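Local coordinates for Mgp-operon protein 3 (Mycoplasma pneumoniae, PDB 6RJ1), which serves as an extracellular adhesion protein (P40/P90) of this human pathogen, probably helping it attach to sugar-bearing host cells, at residues A[60-65]-A[82-87]; A[167-172]-A[366-371]; A[136-141]-A[713-718]. All coordinates share one frame; numbering follows the deposited sequence.

How the contacts relate
Contact 1, the strand pair at 60-65 and 82-87, touches both of the others, which never meet. Toward contact 2 its centre is about 18 Å away, and I369 bridges the gap by packing its CG2 3.4 Å from A60 O. Toward contact 3 the centres lie about 19 Å apart; here L136 fits against the strand pair, its CD2 3.6 Å from F84 CZ. Contacts 2 and 3 have centres about 29 Å apart and nearest atoms about 11 Å apart. In sequence, contact 1 closes before either of the others opens, whereas contact 2 is nested inside the long loop that contact 3 closes. Contact 2 is buried, contact 1 partly so, and contact 3 lies at the surface.

Contact 1: A[60-65]-A[82-87]; sequences ALVRVK and LSFDTQ
K65 and S83 form the hydrogen-bonded pair of a small two-stranded antiparallel sheet, a hairpin with a long connection made by strands 64-66 and 82-84. K65 N bonds to S83 O at 2.9 Å, and S83 N returns a bond to K65 O at 3.1 Å. Past the non-hydrogen-bonded pair V64-F84, D85 N reaches R63 O at 2.7 Å. On the face carrying K65 and S83, the lysine CG sits between its backbone N and carbonyl carbon (chi1 73°); the chain runs extended as far as CE and bends at chi4 (-66°), which brings K65 NZ into a hydrogen bond with S83 OG at 3.0 Å. The D85 side chain crosses the lysine at about a right angle, its OD2 3.3 Å from K65 CD; the charges themselves stay beyond salt-bridge range. Round the F84 ring, V62 CG2 approaches F84 CE1 obliquely at 3.7 Å and V64 CG2 lies 3.9 Å from F84 CD1; the backbone R63 O lies at the ring edge, in its plane. D85 also N-caps helix 86-93, its OD1 accepting from E88 N. Helix 446-454 packs beside V62 and V64, and its Y451 meets F84 edge-to-face.

Contact 2: A[167-172]-A[366-371]; sequences EQPVTP and MGVIVP
P169 is the first residue of 167-172 to reach the other loop, and its ring meets two side chains there. CB lies 3.7 Å from M366 CE, while CG comes 4.1 Å from V368 CG2, the proline and valine crossing obliquely. V170 turns its own side chain away from 366-371 and contributes its backbone instead: V170 O faces the methionine methyl, 3.2 Å from M366 CE. At T171 the contact passes to sulfur, with CG2 4.1 Å from M366 SD and the two side chains at about a right angle. The threonine hydroxyl is engaged elsewhere, OG1 bonding to E240 OE2. One methionine thus spans three successive residues of the loop. Its SD lies anti to CA (chi2 169°), and the bend at chi3 (77°) brings CE beside P169 and V170 O. No hydrogen bond crosses between the segments, so they are joined by apolar and van der Waals contact in a buried place, with W236 packing on P169 and L363 on V368. The chain turn that presents M366 and V368 is a Schellman motif: G367, with positive phi, is first after helix 360-365 to leave helical angles, and G367 O bonds to H452 ND1 of helix 446-454.

Contact 3: A[136-141]-A[713-718]; sequences LPYVKQ and STSDDN
Y138 meets S713, T714 and S715, and K140 meets S715, in a loop-to-loop contact at the protein surface, between the chain leaving strand 125-135 and the loop that follows helix 701-712. Y138 supplies most of the contact on its side. Its CG is anti to the backbone N (chi1 -176°), and the ring lies against the backbone of the opposite loop. T714 CA sits over one ring face, 4.2 Å above the plane and displaced toward the rim. S713 O and S715 N both approach obliquely: Y138 CD2 lies 4.0 Å from S713 O, and Y138 CE2 is the ring atom nearest S715 N, at 3.2 Å. At the phenol end Y138 OH is 3.5 Å from S715 CB. The hydroxyl also makes a weak hydrogen bond to N78 O.

S715 is the residue shared by both side chains. While its CB faces the tyrosine, its OG lies beside the lysine chain, close to CB and CG as well as to K140 CD, from which S715 OG is 3.4 Å away. The lysine bends at chi2 and again at chi4 (77°), the second bend carrying NZ to a weak hydrogen bond with S715 OG at 3.5 Å; the ammonium's stronger partner is T77 O. Just beyond, the 713-718 loop fits an Asx turn: D716 OD1 accepts a bond from N718 N, 3.2 Å long with an angle of 165° at the hydrogen, before the chain enters strand 723-732.

On the other loop, Y138 O accepts from W492 NE1 and the tyrosine side chain packs on K489, both on strand 487-492, which runs parallel to 125-135 as its neighbour in a mixed eight-stranded sheet.

Contact 1: A[60-65]-A[82-87]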
ATOM      1  N   ALA A  60      18.995  -7.220   8.293  1.00 71.45           N
ATOM      2  CA  ALA A  60      18.033  -8.079   8.997  1.00 70.75           C
ATOM      3  C   ALA A  60      18.358  -8.140  10.506  1.00 74.14           C
ATOM      4  O   ALA A  60      17.647  -8.788  11.282  1.00 74.34           O
ATOM      5  CB  ALA A  60      18.047  -9.472   8.395  1.00 71.35           C
ATOM      6  N   LEU A  61      19.438  -7.467  10.914  1.00 69.46           N
ATOM      7  CA  LEU A  61      19.855  -7.420  12.303  1.00 69.03           C
ATOM      8  C   LEU A  61      19.350  -6.173  13.012  1.00 73.27           C
ATOM      9  O   LEU A  61      19.608  -6.022  14.205  1.00 74.25           O
ATOM     10  CB  LEU A  61      21.381  -7.548  12.435  1.00 69.01           C
ATOM     11  CG  LEU A  61      21.971  -8.933  12.184  1.00 73.42           C
ATOM     12  CD1 LEU A  61      23.467  -8.849  12.050  1.00 73.53           C
ATOM     13  CD2 LEU A  61      21.599  -9.916  13.281  1.00 75.97           C
ATOM     14  N   VAL A  62      18.628  -5.284  12.295  1.00 68.66           N
ATOM     15  CA  VAL A  62      18.070  -4.064  12.877  1.00 67.84           C
ATOM     16  C   VAL A  62      17.001  -4.432  13.925  1.00 71.67           C
ATOM     17  O   VAL A  62      16.191  -5.323  13.676  1.00 72.00           O
ATOM     18  CB  VAL A  62      17.570  -3.052  11.802  1.00 71.36           C
ATOM     19  CG1 VAL A  62      16.274  -3.503  11.123  1.00 70.93           C
ATOM     20  CG2 VAL A  62      17.423  -1.652  12.384  1.00 71.07           C
ATOM     21  N   ARG A  63      17.055  -3.810  15.113  1.00 66.89           N
ATOM     22  CA  ARG A  63      16.086  -4.051  16.178  1.00 65.85           C
ATOM     23  C   ARG A  63      15.552  -2.730  16.716  1.00 68.54           C
ATOM     24  O   ARG A  63      16.335  -1.838  17.034  1.00 67.36           O
ATOM     25  CB  ARG A  63      16.661  -4.954  17.294  1.00 63.27           C
ATOM     26  CG  ARG A  63      16.862  -6.420  16.880  1.00 62.72           C
ATOM     27  CD  ARG A  63      15.582  -7.117  16.428  1.00 63.42           C
ATOM     28  NE  ARG A  63      15.802  -8.521  16.078  1.00 69.84           N
ATOM     29  CZ  ARG A  63      16.255  -8.950  14.899  1.00 82.89           C
ATOM     30  NH1 ARG A  63      16.552  -8.084  13.938  1.00 66.13           N
ATOM     31  NH2 ARG A  63      16.418 -10.250  14.677  1.00 67.78           N
ATOM     32  N   VAL A  64      14.215  -2.583  16.753  1.00 64.18           N
ATOM     33  CA  VAL A  64      13.579  -1.347  17.217  1.00 63.48           C
ATOM     34  C   VAL A  64      12.743  -1.603  18.476  1.00 69.76           C
ATOM     35  O   VAL A  64      12.114  -2.655  18.599  1.00 69.78           O
ATOM     36  CB  VAL A  64      12.787  -0.615  16.085  1.00 65.71           C
ATOM     37  CG1 VAL A  64      12.193   0.702  16.568  1.00 65.12           C
ATOM     38  CG2 VAL A  64      13.666  -0.367  14.861  1.00 65.05           C
ATOM     39  N   LYS A  65      12.781  -0.650  19.428  1.00 67.50           N
ATOM     40  CA  LYS A  65      11.983  -0.704  20.646  1.00 67.48           C
ATOM     41  C   LYS A  65      11.135   0.564  20.807  1.00 71.92           C
ATOM     42  O   LYS A  65      11.547   1.657  20.405  1.00 70.95           O
ATOM     43  CB  LYS A  65      12.829  -1.019  21.903  1.00 70.10           C
ATOM     44  CG  LYS A  65      13.729   0.107  22.423  1.00 88.11           C
ATOM     45  CD  LYS A  65      14.349  -0.210  23.780  1.00 96.47           C
ATOM     46  CE  LYS A  65      15.309   0.855  24.285  1.00109.52           C
ATOM     47  NZ  LYS A  65      16.532   0.983  23.435  1.00114.89           N
ATOM     48  N   LEU A  82      10.770   5.967  20.514  1.00 69.45           N
ATOM     49  CA  LEU A  82      11.296   5.104  19.466  1.00 67.77           C
ATOM     50  C   LEU A  82      12.825   5.165  19.500  1.00 71.30           C
ATOM     51  O   LEU A  82      13.404   6.254  19.534  1.00 70.15           O
ATOM     52  CB  LEU A  82      10.759   5.600  18.109  1.00 67.01           C
ATOM     53  CG  LEU A  82       9.766   4.718  17.344  1.00 70.35           C
ATOM     54  CD1 LEU A  82       8.769   4.045  18.261  1.00 70.22           C
ATOM     55  CD2 LEU A  82       9.034   5.517  16.293  1.00 70.67           C
ATOM     56  N   SER A  83      13.471   3.994  19.544  1.00 69.09           N
ATOM     57  CA  SER A  83      14.932   3.870  19.551  1.00 69.33           C
ATOM     58  C   SER A  83      15.370   2.515  19.018  1.00 73.48           C
ATOM     59  O   SER A  83      14.568   1.578  18.969  1.00 73.24           O
ATOM     60  CB  SER A  83      15.498   4.081  20.950  1.00 72.69           C
ATOM     61  OG  SER A  83      15.014   3.093  21.842  1.00 84.33           O
ATOM     62  N   PHE A  84      16.645   2.411  18.624  1.00 69.62           N
ATOM     63  CA  PHE A  84      17.197   1.155  18.153  1.00 69.06           C
ATOM     64  C   PHE A  84      17.665   0.341  19.362  1.00 77.51           C
ATOM     65  O   PHE A  84      18.329   0.882  20.251  1.00 77.76           O
ATOM     66  CB  PHE A  84      18.346   1.387  17.159  1.00 69.30           C
ATOM     67  CG  PHE A  84      17.965   1.985  15.821  1.00 69.03           C
ATOM     68  CD1 PHE A  84      17.249   1.243  14.883  1.00 69.66           C
ATOM     69  CD2 PHE A  84      18.373   3.266  15.474  1.00 69.20           C
ATOM     70  CE1 PHE A  84      16.911   1.792  13.645  1.00 69.49           C
ATOM     71  CE2 PHE A  84      18.042   3.810  14.227  1.00 70.86           C
ATOM     72  CZ  PHE A  84      17.307   3.072  13.325  1.00 68.37           C
ATOM     73  N   ASP A  85      17.270  -0.943  19.416  1.00 77.07           N
ATOM     74  CA  ASP A  85      17.631  -1.873  20.479  1.00 78.31           C
ATOM     75  C   ASP A  85      18.946  -2.587  20.138  1.00 83.59           C
ATOM     76  O   ASP A  85      18.937  -3.707  19.617  1.00 82.65           O
ATOM     77  CB  ASP A  85      16.493  -2.876  20.754  1.00 80.67           C
ATOM     78  CG  ASP A  85      16.496  -3.424  22.173  1.00 96.27           C
ATOM     79  OD1 ASP A  85      17.481  -4.107  22.553  1.00 96.43           O
ATOM     80  OD2 ASP A  85      15.529  -3.145  22.914  1.00107.14           O
ATOM     81  N   THR A  86      20.075  -1.916  20.442  1.00 82.26           N
ATOM     82  CA  THR A  86      21.452  -2.376  20.225  1.00 83.76           C
ATOM     83  C   THR A  86      21.718  -3.736  20.906  1.00 89.68           C
ATOM     84  O   THR A  86      22.406  -4.582  20.326  1.00 89.67           O
ATOM     85  CB  THR A  86      22.427  -1.254  20.643  1.00 98.27           C
ATOM     86  OG1 THR A  86      22.263  -0.162  19.736  1.00 99.25           O
ATOM     87  CG2 THR A  86      23.896  -1.689  20.642  1.00 99.97           C
ATOM     88  N   GLN A  87      21.141  -3.946  22.107  1.00 87.03           N
ATOM     89  CA  GLN A  87      21.255  -5.178  22.888  1.00 87.26           C
ATOM     90  C   GLN A  87      20.614  -6.377  22.176  1.00 91.98           C
ATOM     91  O   GLN A  87      21.207  -7.459  22.161  1.00 91.30           O
ATOM     92  CB  GLN A  87      20.663  -4.987  24.293  1.00 88.85           C
ATOM     93  CG  GLN A  87      21.548  -4.149  25.214  1.00113.34           C
ATOM     94  CD  GLN A  87      20.938  -3.919  26.579  1.00142.63           C
ATOM     95  OE1 GLN A  87      19.763  -3.541  26.717  1.00141.38           O
ATOM     96  NE2 GLN A  87      21.735  -4.119  27.622  1.00135.08           N
TER

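Contact 2: A[167-172]-A[366-371]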
ATOM      1  N   GLU A 167      -2.210  -5.209  11.795  1.00 52.12           N
ATOM      2  CA  GLU A 167      -2.519  -6.534  11.272  1.00 52.36           C
ATOM      3  C   GLU A 167      -1.251  -7.194  10.720  1.00 58.43           C
ATOM      4  O   GLU A 167      -0.425  -6.510  10.105  1.00 59.30           O
ATOM      5  CB  GLU A 167      -3.560  -6.428  10.150  1.00 53.48           C
ATOM      6  CG  GLU A 167      -4.223  -7.750   9.791  1.00 60.99           C
ATOM      7  CD  GLU A 167      -4.929  -7.789   8.449  1.00 75.66           C
ATOM      8  OE1 GLU A 167      -4.964  -6.748   7.753  1.00 56.25           O
ATOM      9  OE2 GLU A 167      -5.458  -8.868   8.098  1.00 66.28           O
ATOM     10  N   GLN A 168      -1.122  -8.532  10.897  1.00 54.28           N
ATOM     11  CA  GLN A 168      -0.006  -9.283  10.333  1.00 53.86           C
ATOM     12  C   GLN A 168      -0.032  -9.119   8.798  1.00 58.09           C
ATOM     13  O   GLN A 168      -1.122  -8.956   8.237  1.00 57.44           O
ATOM     14  CB  GLN A 168      -0.012 -10.757  10.792  1.00 54.93           C
ATOM     15  CG  GLN A 168      -1.150 -11.622  10.270  1.00 64.31           C
ATOM     16  CD  GLN A 168      -1.084 -13.031  10.797  1.00 73.67           C
ATOM     17  OE1 GLN A 168      -2.052 -13.547  11.349  1.00 68.12           O
ATOM     18  NE2 GLN A 168       0.055 -13.693  10.636  1.00 64.21           N
ATOM     19  N   PRO A 169       1.125  -9.020   8.103  1.00 54.81           N
ATOM     20  CA  PRO A 169       1.071  -8.775   6.655  1.00 54.77           C
ATOM     21  C   PRO A 169       0.330  -9.842   5.855  1.00 60.88           C
ATOM     22  O   PRO A 169       0.320 -11.020   6.225  1.00 61.00           O
ATOM     23  CB  PRO A 169       2.545  -8.652   6.256  1.00 56.17           C
ATOM     24  CG  PRO A 169       3.271  -8.378   7.515  1.00 59.96           C
ATOM     25  CD  PRO A 169       2.521  -9.123   8.568  1.00 55.42           C
ATOM     26  N   VAL A 170      -0.345  -9.407   4.789  1.00 59.58           N
ATOM     27  CA  VAL A 170      -1.074 -10.291   3.888  1.00 60.35           C
ATOM     28  C   VAL A 170      -0.023 -10.896   2.958  1.00 68.01           C
ATOM     29  O   VAL A 170       0.731 -10.164   2.311  1.00 68.55           O
ATOM     30  CB  VAL A 170      -2.203  -9.560   3.115  1.00 64.19           C
ATOM     31  CG1 VAL A 170      -2.884 -10.497   2.120  1.00 64.32           C
ATOM     32  CG2 VAL A 170      -3.231  -8.946   4.063  1.00 63.70           C
ATOM     33  N   THR A 171       0.061 -12.224   2.926  1.00 65.81           N
ATOM     34  CA  THR A 171       1.043 -12.904   2.084  1.00 65.96           C
ATOM     35  C   THR A 171       0.382 -13.330   0.771  1.00 71.47           C
ATOM     36  O   THR A 171      -0.852 -13.414   0.723  1.00 72.93           O
ATOM     37  CB  THR A 171       1.657 -14.108   2.834  1.00 67.99           C
ATOM     38  OG1 THR A 171       0.705 -15.174   2.907  1.00 62.22           O
ATOM     39  CG2 THR A 171       2.197 -13.736   4.210  1.00 64.15           C
ATOM     40  N   PRO A 172       1.152 -13.683  -0.282  1.00 66.43           N
ATOM     41  CA  PRO A 172       0.513 -14.172  -1.516  1.00 66.09           C
ATOM     42  C   PRO A 172      -0.294 -15.471  -1.338  1.00 70.29           C
ATOM     43  O   PRO A 172      -1.007 -15.870  -2.265  1.00 71.28           O
ATOM     44  CB  PRO A 172       1.702 -14.378  -2.459  1.00 67.51           C
ATOM     45  CG  PRO A 172       2.868 -14.560  -1.573  1.00 71.49           C
ATOM     46  CD  PRO A 172       2.622 -13.662  -0.418  1.00 66.96           C
ATOM     47  N   MET A 366       8.855 -10.693   1.450  1.00 64.75           N
ATOM     48  CA  MET A 366       8.158  -9.401   1.545  1.00 64.42           C
ATOM     49  C   MET A 366       9.006  -8.333   2.282  1.00 67.13           C
ATOM     50  O   MET A 366       8.590  -7.167   2.383  1.00 66.07           O
ATOM     51  CB  MET A 366       6.843  -9.566   2.306  1.00 66.77           C
ATOM     52  CG  MET A 366       5.791 -10.278   1.543  1.00 70.90           C
ATOM     53  SD  MET A 366       4.433 -10.677   2.640  1.00 75.61           S
ATOM     54  CE  MET A 366       3.659  -9.085   2.765  1.00 72.41           C
ATOM     55  N   GLY A 367      10.146  -8.757   2.819  1.00 62.02           N
ATOM     56  CA  GLY A 367      11.042  -7.881   3.554  1.00 61.72           C
ATOM     57  C   GLY A 367      10.799  -7.920   5.047  1.00 64.98           C
ATOM     58  O   GLY A 367      11.226  -7.015   5.768  1.00 65.11           O
ATOM     59  N   VAL A 368      10.096  -8.960   5.516  1.00 59.82           N
ATOM     60  CA  VAL A 368       9.818  -9.150   6.935  1.00 59.35           C
ATOM     61  C   VAL A 368      11.005  -9.951   7.481  1.00 65.24           C
ATOM     62  O   VAL A 368      11.453 -10.900   6.826  1.00 66.43           O
ATOM     63  CB  VAL A 368       8.436  -9.837   7.155  1.00 62.34           C
ATOM     64  CG1 VAL A 368       8.272 -10.353   8.578  1.00 61.96           C
ATOM     65  CG2 VAL A 368       7.290  -8.894   6.799  1.00 61.84           C
ATOM     66  N   ILE A 369      11.565  -9.524   8.624  1.00 61.95           N
ATOM     67  CA  ILE A 369      12.693 -10.217   9.260  1.00 61.87           C
ATOM     68  C   ILE A 369      12.193 -11.544   9.846  1.00 68.03           C
ATOM     69  O   ILE A 369      11.450 -11.547  10.833  1.00 67.59           O
ATOM     70  CB  ILE A 369      13.440  -9.341  10.320  1.00 64.22           C
ATOM     71  CG1 ILE A 369      13.948  -8.004   9.720  1.00 63.26           C
ATOM     72  CG2 ILE A 369      14.575 -10.138  11.011  1.00 64.78           C
ATOM     73  CD1 ILE A 369      14.235  -6.913  10.761  1.00 64.54           C
ATOM     74  N   VAL A 370      12.562 -12.657   9.199  1.00 66.33           N
ATOM     75  CA  VAL A 370      12.219 -14.004   9.651  1.00 67.44           C
ATOM     76  C   VAL A 370      13.530 -14.684  10.080  1.00 75.62           C
ATOM     77  O   VAL A 370      14.253 -15.216   9.229  1.00 75.80           O
ATOM     78  CB  VAL A 370      11.396 -14.833   8.621  1.00 71.04           C
ATOM     79  CG1 VAL A 370      11.027 -16.204   9.182  1.00 70.23           C
ATOM     80  CG2 VAL A 370      10.138 -14.085   8.187  1.00 71.07           C
ATOM     81  N   PRO A 371      13.892 -14.613  11.383  1.00 75.18           N
ATOM     82  CA  PRO A 371      15.155 -15.241  11.831  1.00 75.81           C
ATOM     83  C   PRO A 371      15.226 -16.741  11.533  1.00 81.91           C
ATOM     84  O   PRO A 371      14.254 -17.463  11.743  1.00 80.49           O
ATOM     85  CB  PRO A 371      15.205 -14.928  13.333  1.00 77.25           C
ATOM     86  CG  PRO A 371      14.270 -13.766  13.516  1.00 81.69           C
ATOM     87  CD  PRO A 371      13.178 -13.988  12.513  1.00 77.17           C
TER

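Contact 3: A[136-141]-A[713-718]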
ATOM      1  N   LEU A 136      14.953   6.810  13.048  1.00 62.95           N
ATOM      2  CA  LEU A 136      13.580   6.553  13.456  1.00 62.66           C
ATOM      3  C   LEU A 136      12.793   7.888  13.526  1.00 68.21           C
ATOM      4  O   LEU A 136      13.384   8.911  13.902  1.00 67.63           O
ATOM      5  CB  LEU A 136      13.603   5.947  14.875  1.00 62.55           C
ATOM      6  CG  LEU A 136      13.395   4.437  15.104  1.00 66.45           C
ATOM      7  CD1 LEU A 136      12.715   3.732  13.967  1.00 65.04           C
ATOM      8  CD2 LEU A 136      14.642   3.775  15.573  1.00 68.12           C
ATOM      9  N   PRO A 137      11.464   7.910  13.229  1.00 65.26           N
ATOM     10  CA  PRO A 137      10.711   9.172  13.371  1.00 64.90           C
ATOM     11  C   PRO A 137      10.662   9.617  14.837  1.00 70.15           C
ATOM     12  O   PRO A 137      10.941   8.802  15.724  1.00 69.42           O
ATOM     13  CB  PRO A 137       9.325   8.819  12.835  1.00 65.91           C
ATOM     14  CG  PRO A 137       9.211   7.359  13.015  1.00 70.37           C
ATOM     15  CD  PRO A 137      10.581   6.804  12.806  1.00 66.13           C
ATOM     16  N   TYR A 138      10.346  10.899  15.098  1.00 67.63           N
ATOM     17  CA  TYR A 138      10.295  11.366  16.476  1.00 67.87           C
ATOM     18  C   TYR A 138       8.894  11.287  17.095  1.00 73.14           C
ATOM     19  O   TYR A 138       7.907  11.697  16.484  1.00 72.69           O
ATOM     20  CB  TYR A 138      10.900  12.770  16.624  1.00 69.29           C
ATOM     21  CG  TYR A 138      10.957  13.263  18.056  1.00 71.49           C
ATOM     22  CD1 TYR A 138      12.056  12.989  18.867  1.00 73.81           C
ATOM     23  CD2 TYR A 138       9.914  14.001  18.603  1.00 72.30           C
ATOM     24  CE1 TYR A 138      12.107  13.432  20.191  1.00 74.38           C
ATOM     25  CE2 TYR A 138       9.939  14.415  19.933  1.00 73.40           C
ATOM     26  CZ  TYR A 138      11.044  14.144  20.719  1.00 81.48           C
ATOM     27  OH  TYR A 138      11.069  14.587  22.017  1.00 86.40           O
ATOM     28  N   VAL A 139       8.837  10.777  18.333  1.00 70.91           N
ATOM     29  CA  VAL A 139       7.639  10.684  19.165  1.00 71.72           C
ATOM     30  C   VAL A 139       8.074  10.817  20.629  1.00 79.39           C
ATOM     31  O   VAL A 139       8.843   9.995  21.127  1.00 78.41           O
ATOM     32  CB  VAL A 139       6.699   9.486  18.854  1.00 75.04           C
ATOM     33  CG1 VAL A 139       7.380   8.134  19.057  1.00 74.74           C
ATOM     34  CG2 VAL A 139       5.404   9.580  19.648  1.00 74.69           C
ATOM     35  N   LYS A 140       7.658  11.914  21.276  1.00 80.03           N
ATOM     36  CA  LYS A 140       8.070  12.256  22.635  1.00 81.93           C
ATOM     37  C   LYS A 140       7.412  11.370  23.689  1.00 90.38           C
ATOM     38  O   LYS A 140       6.188  11.238  23.706  1.00 89.29           O
ATOM     39  CB  LYS A 140       7.849  13.765  22.895  1.00 84.43           C
ATOM     40  CG  LYS A 140       8.032  14.257  24.334  1.00 97.21           C
ATOM     41  CD  LYS A 140       6.722  14.874  24.855  1.00106.81           C
ATOM     42  CE  LYS A 140       6.804  15.438  26.252  1.00115.32           C
ATOM     43  NZ  LYS A 140       7.501  16.752  26.285  1.00122.41           N
ATOM     44  N   GLN A 141       8.248  10.761  24.562  1.00 91.51           N
ATOM     45  CA  GLN A 141       7.812   9.928  25.687  1.00 93.53           C
ATOM     46  C   GLN A 141       7.139  10.880  26.660  1.00104.19           C
ATOM     47  O   GLN A 141       7.750  11.871  27.066  1.00104.99           O
ATOM     48  CB  GLN A 141       9.005   9.218  26.335  1.00 94.44           C
ATOM     49  CG  GLN A 141       8.769   7.730  26.492  1.00105.55           C
ATOM     50  CD  GLN A 141       9.893   7.042  27.208  1.00122.72           C
ATOM     51  OE1 GLN A 141       9.727   6.566  28.334  1.00123.97           O
ATOM     52  NE2 GLN A 141      11.057   6.947  26.566  1.00105.77           N
ATOM     53  N   SER A 713      11.835  18.520  13.888  1.00 97.45           N
ATOM     54  CA  SER A 713      11.253  19.177  15.059  1.00 98.29           C
ATOM     55  C   SER A 713      11.230  18.208  16.247  1.00104.74           C
ATOM     56  O   SER A 713      10.758  17.071  16.116  1.00103.51           O
ATOM     57  CB  SER A 713       9.846  19.679  14.747  1.00102.41           C
ATOM     58  OG  SER A 713       9.319  20.440  15.820  1.00113.11           O
ATOM     59  N   THR A 714      11.773  18.666  17.395  1.00104.20           N
ATOM     60  CA  THR A 714      11.874  17.900  18.640  1.00105.00           C
ATOM     61  C   THR A 714      10.842  18.355  19.656  1.00112.01           C
ATOM     62  O   THR A 714      11.056  19.343  20.355  1.00111.12           O
ATOM     63  CB  THR A 714      13.312  17.899  19.190  1.00110.64           C
ATOM     64  OG1 THR A 714      13.883  19.207  19.079  1.00105.71           O
ATOM     65  CG2 THR A 714      14.196  16.886  18.493  1.00109.91           C
ATOM     66  N   SER A 715       9.722  17.612  19.728  1.00112.61           N
ATOM     67  CA  SER A 715       8.558  17.810  20.604  1.00114.31           C
ATOM     68  C   SER A 715       8.012  19.249  20.538  1.00121.87           C
ATOM     69  O   SER A 715       7.143  19.529  19.708  1.00122.12           O
ATOM     70  CB  SER A 715       8.858  17.362  22.037  1.00118.23           C
ATOM     71  OG  SER A 715       7.707  17.444  22.863  1.00128.17           O
ATOM     72  N   ASP A 716       8.563  20.153  21.379  1.00120.02           N
ATOM     73  CA  ASP A 716       8.262  21.581  21.510  1.00120.46           C
ATOM     74  C   ASP A 716       6.807  21.978  21.104  1.00125.15           C
ATOM     75  O   ASP A 716       5.840  21.390  21.606  1.00123.98           O
ATOM     76  CB  ASP A 716       9.325  22.446  20.770  1.00122.33           C
ATOM     77  CG  ASP A 716       9.713  22.007  19.361  1.00132.86           C
ATOM     78  OD1 ASP A 716       8.808  21.638  18.577  1.00133.63           O
ATOM     79  OD2 ASP A 716      10.917  22.050  19.038  1.00138.32           O
ATOM     80  N   ASP A 717       6.685  22.976  20.203  1.00122.72           N
ATOM     81  CA  ASP A 717       5.445  23.583  19.720  1.00122.65           C
ATOM     82  C   ASP A 717       5.012  23.136  18.309  1.00125.54           C
ATOM     83  O   ASP A 717       3.941  23.548  17.847  1.00125.60           O
ATOM     84  CB  ASP A 717       5.530  25.127  19.806  1.00124.79           C
ATOM     85  CG  ASP A 717       6.929  25.743  19.823  1.00136.24           C
ATOM     86  OD1 ASP A 717       7.670  25.516  20.810  1.00136.50           O
ATOM     87  OD2 ASP A 717       7.268  26.482  18.870  1.00142.98           O
ATOM     88  N   ASN A 718       5.815  22.290  17.634  1.00120.45           N
ATOM     89  CA  ASN A 718       5.473  21.798  16.297  1.00119.41           C
ATOM     90  C   ASN A 718       5.185  20.279  16.291  1.00121.10           C
ATOM     91  O   ASN A 718       5.373  19.599  15.271  1.00120.86           O
ATOM     92  CB  ASN A 718       6.530  22.216  15.265  1.00120.08           C
ATOM     93  CG  ASN A 718       6.593  23.711  15.018  1.00138.37           C
ATOM     94  OD1 ASN A 718       5.593  24.361  14.670  1.00129.91           O
ATOM     95  ND2 ASN A 718       7.778  24.289  15.178  1.00128.08           N
TER